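Long-range contact in glucokinase (Thermus thermophilus, PDB 3VOV), which phosphorylates glucose and probably related hexoses with ATP, as a zinc-binding sugar kinase of the ROK family: residues 33-44 with 83-94. Residues are numbered along the deposited sequence; the frame is centred on the assembly and turned at random. Where two conformers were deposited one is given.
Sequences KEGGERVAEALA and PGVQDFPIRRIL
The ring of F88 lies against the first turn of helix 36-54, one face on G36: G36 CA sits 3.7 Å from the ring centroid and 14° off its normal, a CH-pi contact. With CG anti to the backbone N (chi1 -171°) the F88 ring extends toward G36, and F88 CZ comes to 3.2 Å from G36 C, so the ring rests directly on helix backbone. A40 CB approaches the same ring at its edge, near the plane, and also meets I90 CD1 and I93 CG2, each at 3.7 Å. In I90, CG1 is anti to N, and the bend at chi2 (50°) then carries CD1 to A40 and to 3.8 Å from L43 CD1, where the two side chains cross at about a right angle. Farther along, L94 CD2 packs 4.1 Å from A44 CB. L43, I90 and L94 all rest on L63 of strand 61-65, which places both helices against the same sheet of this actin-like ATPase-clan fold. At the helix start G36 N donates a weak hydrogen bond to G84 O (2.9 Å), and one water joins G35 N to P83 O. Apolar contacts thus hold the helix pair, while the polar link to residues 83-84 is probably less rigid.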
loop_
_atom_site.group_PDB
_atom_site.type_symbol
_atom_site.label_atom_id
_atom_site.label_comp_id
_atom_site.label_asym_id
_atom_site.label_seq_id
_atom_site.Cartn_x
_atom_site.Cartn_y
_atom_site.Cartn_z
ATOM N N LYS B 33 13.469 -41.663 -6.486
ATOM C CA LYS B 33 13.986 -40.644 -7.414
ATOM C C LYS B 33 13.792 -41.055 -8.867
ATOM O O LYS B 33 13.970 -40.263 -9.786
ATOM C CB LYS B 33 15.481 -40.449 -7.191
ATOM C CG LYS B 33 15.823 -39.189 -6.404
ATOM C CD LYS B 33 16.277 -39.523 -5.063
ATOM C CE LYS B 33 16.582 -38.256 -4.338
ATOM N NZ LYS B 33 16.005 -38.464 -2.992
ATOM N N GLU B 34 13.395 -42.299 -9.044
ATOM C CA GLU B 34 13.407 -42.929 -10.335
ATOM C C GLU B 34 12.176 -42.638 -11.182
ATOM O O GLU B 34 12.020 -43.237 -12.252
ATOM C CB GLU B 34 13.597 -44.427 -10.150
ATOM C CG GLU B 34 14.952 -44.771 -9.533
ATOM C CD GLU B 34 14.890 -45.021 -8.042
ATOM O OE1 GLU B 34 13.870 -44.702 -7.381
ATOM O OE2 GLU B 34 15.886 -45.553 -7.518
ATOM N N GLY B 35 11.320 -41.707 -10.743
ATOM C CA GLY B 35 10.238 -41.223 -11.614
ATOM C C GLY B 35 8.877 -41.775 -11.246
ATOM O O GLY B 35 8.760 -42.581 -10.337
ATOM N N GLY B 36 7.857 -41.347 -11.985
ATOM C CA GLY B 36 6.476 -41.586 -11.629
ATOM C C GLY B 36 6.099 -43.032 -11.454
ATOM O O GLY B 36 5.397 -43.380 -10.514
ATOM N N GLU B 37 6.589 -43.893 -12.336
ATOM C CA GLU B 37 6.215 -45.292 -12.280
ATOM C C GLU B 37 6.706 -45.936 -10.998
ATOM O O GLU B 37 5.971 -46.707 -10.375
ATOM C CB GLU B 37 6.677 -46.053 -13.538
ATOM C CG GLU B 37 6.608 -47.577 -13.409
ATOM C CD GLU B 37 6.858 -48.314 -14.740
ATOM O OE1 GLU B 37 6.472 -47.763 -15.809
ATOM O OE2 GLU B 37 7.439 -49.437 -14.712
ATOM N N ARG B 38 7.934 -45.610 -10.588
ATOM C CA ARG B 38 8.455 -46.161 -9.361
ATOM C C ARG B 38 7.789 -45.558 -8.108
ATOM O O ARG B 38 7.553 -46.257 -7.123
ATOM C CB ARG B 38 9.966 -46.009 -9.279
ATOM C CG ARG B 38 10.548 -47.051 -8.351
ATOM C CD ARG B 38 10.801 -48.358 -9.096
ATOM N NE ARG B 38 11.827 -48.179 -10.111
ATOM C CZ ARG B 38 13.134 -48.181 -9.861
ATOM N NH1 ARG B 38 13.585 -48.378 -8.621
ATOM N NH2 ARG B 38 13.988 -47.988 -10.860
ATOM N N VAL B 39 7.471 -44.263 -8.168
ATOM C CA VAL B 39 6.721 -43.603 -7.113
ATOM C C VAL B 39 5.372 -44.291 -6.935
ATOM O O VAL B 39 4.933 -44.593 -5.822
ATOM C CB VAL B 39 6.516 -42.103 -7.413
ATOM C CG1 VAL B 39 5.550 -41.458 -6.375
ATOM C CG2 VAL B 39 7.874 -41.397 -7.380
ATOM N N ALA B 40 4.714 -44.556 -8.036
ATOM C CA ALA B 40 3.435 -45.239 -7.978
ATOM C C ALA B 40 3.581 -46.631 -7.341
ATOM O O ALA B 40 2.744 -47.015 -6.495
ATOM C CB ALA B 40 2.837 -45.318 -9.381
ATOM N N GLU B 41 4.633 -47.387 -7.710
ATOM C CA GLU B 41 4.890 -48.687 -7.039
ATOM C C GLU B 41 5.181 -48.518 -5.545
ATOM O O GLU B 41 4.685 -49.293 -4.727
ATOM C CB GLU B 41 6.043 -49.473 -7.666
ATOM C CG GLU B 41 5.809 -49.868 -9.116
ATOM C CD GLU B 41 7.087 -50.255 -9.871
ATOM O OE1 GLU B 41 6.998 -50.390 -11.113
ATOM O OE2 GLU B 41 8.168 -50.410 -9.239
ATOM N N ALA B 42 5.981 -47.522 -5.191
ATOM C CA ALA B 42 6.252 -47.291 -3.778
ATOM C C ALA B 42 4.973 -46.991 -2.997
ATOM O O ALA B 42 4.820 -47.458 -1.879
ATOM C CB ALA B 42 7.249 -46.153 -3.595
ATOM N N LEU B 43 4.084 -46.194 -3.583
ATOM C CA LEU B 43 2.782 -45.878 -2.966
ATOM C C LEU B 43 1.934 -47.131 -2.746
ATOM O O LEU B 43 1.395 -47.345 -1.640
ATOM C CB LEU B 43 2.025 -44.834 -3.817
ATOM C CG LEU B 43 2.577 -43.367 -3.757
ATOM C CD1 LEU B 43 1.928 -42.464 -4.854
ATOM C CD2 LEU B 43 2.409 -42.741 -2.363
ATOM N N ALA B 44 1.820 -47.974 -3.771
ATOM C CA ALA B 44 1.031 -49.208 -3.666
ATOM C C ALA B 44 1.617 -50.162 -2.600
ATOM O O ALA B 44 0.881 -50.758 -1.820
ATOM C CB ALA B 44 0.964 -49.902 -5.034
ATOM N N PRO B 83 10.939 -35.906 -8.891
ATOM C CA PRO B 83 11.300 -36.097 -10.304
ATOM C C PRO B 83 10.249 -36.856 -11.157
ATOM O O PRO B 83 9.763 -37.921 -10.732
ATOM C CB PRO B 83 12.620 -36.877 -10.225
ATOM C CG PRO B 83 13.171 -36.545 -8.872
ATOM C CD PRO B 83 11.961 -36.475 -7.991
ATOM N N GLY B 84 9.887 -36.219 -12.311
ATOM C CA GLY B 84 8.935 -36.744 -13.464
ATOM C C GLY B 84 7.827 -37.725 -12.562
ATOM O O GLY B 84 7.348 -38.750 -13.087
ATOM N N VAL B 85 7.338 -37.291 -11.324
ATOM C CA VAL B 85 5.836 -36.933 -11.380
ATOM C C VAL B 85 5.106 -35.785 -12.123
ATOM O O VAL B 85 4.015 -35.366 -11.677
ATOM C CB VAL B 85 5.367 -37.031 -9.900
ATOM C CG1 VAL B 85 5.916 -38.326 -9.296
ATOM C CG2 VAL B 85 5.927 -35.857 -9.096
ATOM N N GLN B 86 5.645 -35.334 -13.257
ATOM C CA GLN B 86 5.016 -34.278 -14.063
ATOM C C GLN B 86 3.829 -34.725 -14.936
ATOM O O GLN B 86 3.947 -35.622 -15.784
ATOM C CB GLN B 86 6.068 -33.541 -14.912
ATOM C CG GLN B 86 6.656 -32.287 -14.225
ATOM C CD GLN B 86 6.068 -30.970 -14.761
ATOM O OE1 GLN B 86 5.377 -30.232 -14.032
ATOM N NE2 GLN B 86 6.349 -30.665 -16.037
ATOM N N ASP B 87 2.684 -34.076 -14.731
ATOM C CA ASP B 87 1.426 -34.459 -15.401
ATOM C C ASP B 87 1.180 -35.956 -15.296
ATOM O O ASP B 87 0.573 -36.560 -16.186
ATOM C CB ASP B 87 1.403 -34.009 -16.870
ATOM C CG ASP B 87 1.364 -32.493 -17.021
ATOM O OD1 ASP B 87 2.268 -31.953 -17.710
ATOM O OD2 ASP B 87 0.449 -31.846 -16.454
ATOM N N PHE B 88 1.638 -36.534 -14.188
ATOM C CA PHE B 88 1.594 -37.960 -13.966
ATOM C C PHE B 88 0.230 -38.475 -13.465
ATOM O O PHE B 88 -0.267 -38.016 -12.438
ATOM C CB PHE B 88 2.730 -38.345 -13.039
ATOM C CG PHE B 88 2.901 -39.793 -12.917
ATOM C CD1 PHE B 88 3.421 -40.527 -13.971
ATOM C CD2 PHE B 88 2.504 -40.446 -11.766
ATOM C CE1 PHE B 88 3.553 -41.889 -13.867
ATOM C CE2 PHE B 88 2.642 -41.800 -11.666
ATOM C CZ PHE B 88 3.163 -42.516 -12.718
ATOM N N PRO B 89 -0.389 -39.421 -14.208
ATOM C CA PRO B 89 -1.761 -39.872 -13.898
ATOM C C PRO B 89 -1.836 -40.877 -12.756
ATOM O O PRO B 89 -2.327 -42.003 -12.930
ATOM C CB PRO B 89 -2.233 -40.506 -15.211
ATOM C CG PRO B 89 -0.966 -41.078 -15.796
ATOM C CD PRO B 89 0.148 -40.098 -15.409
ATOM N N ILE B 90 -1.400 -40.425 -11.584
ATOM C CA ILE B 90 -1.356 -41.219 -10.388
ATOM C C ILE B 90 -2.672 -41.908 -10.053
ATOM O O ILE B 90 -2.651 -43.056 -9.620
ATOM C CB ILE B 90 -0.754 -40.386 -9.187
ATOM C CG1 ILE B 90 -0.267 -41.283 -8.047
ATOM C CG2 ILE B 90 -1.763 -39.320 -8.652
ATOM C CD1 ILE B 90 0.655 -42.426 -8.453
ATOM N N ARG B 91 -3.808 -41.243 -10.235
ATOM C CA ARG B 91 -5.047 -41.800 -9.710
ATOM C C ARG B 91 -5.405 -43.165 -10.330
ATOM O O ARG B 91 -5.671 -44.137 -9.607
ATOM C CB ARG B 91 -6.212 -40.854 -9.881
ATOM C CG ARG B 91 -7.465 -41.397 -9.190
ATOM C CD ARG B 91 -8.692 -40.775 -9.765
ATOM N NE ARG B 91 -8.858 -39.428 -9.269
ATOM C CZ ARG B 91 -9.341 -38.392 -9.957
ATOM N NH1 ARG B 91 -9.706 -38.507 -11.238
ATOM N NH2 ARG B 91 -9.454 -37.220 -9.344
ATOM N N ARG B 92 -5.436 -43.225 -11.664
ATOM C CA ARG B 92 -5.771 -44.485 -12.365
ATOM C C ARG B 92 -4.721 -45.549 -12.127
ATOM O O ARG B 92 -5.045 -46.700 -11.946
ATOM C CB ARG B 92 -5.957 -44.247 -13.862
ATOM C CG ARG B 92 -7.304 -43.666 -14.222
ATOM C CD ARG B 92 -8.482 -44.576 -13.834
ATOM N NE ARG B 92 -9.682 -43.930 -14.336
ATOM C CZ ARG B 92 -10.492 -43.138 -13.632
ATOM N NH1 ARG B 92 -11.532 -42.580 -14.243
ATOM N NH2 ARG B 92 -10.321 -42.967 -12.312
ATOM N N ILE B 93 -3.457 -45.151 -12.144
ATOM C CA ILE B 93 -2.389 -46.082 -11.975
ATOM C C ILE B 93 -2.551 -46.711 -10.598
ATOM O O ILE B 93 -2.527 -47.943 -10.460
ATOM C CB ILE B 93 -1.041 -45.373 -12.090
ATOM C CG1 ILE B 93 -0.787 -44.929 -13.534
ATOM C CG2 ILE B 93 0.076 -46.314 -11.692
ATOM C CD1 ILE B 93 0.346 -43.966 -13.688
ATOM N N LEU B 94 -2.751 -45.881 -9.574
ATOM C CA LEU B 94 -2.918 -46.421 -8.234
ATOM C C LEU B 94 -4.132 -47.306 -8.109
ATOM O O LEU B 94 -4.060 -48.310 -7.453
ATOM C CB LEU B 94 -2.974 -45.313 -7.167
ATOM C CG LEU B 94 -1.912 -45.312 -6.057
ATOM C CD1 LEU B 94 -2.312 -44.381 -4.889
ATOM C CD2 LEU B 94 -1.428 -46.669 -5.547
HETATM O O HOH W 1 10.796 -39.701 -8.503
#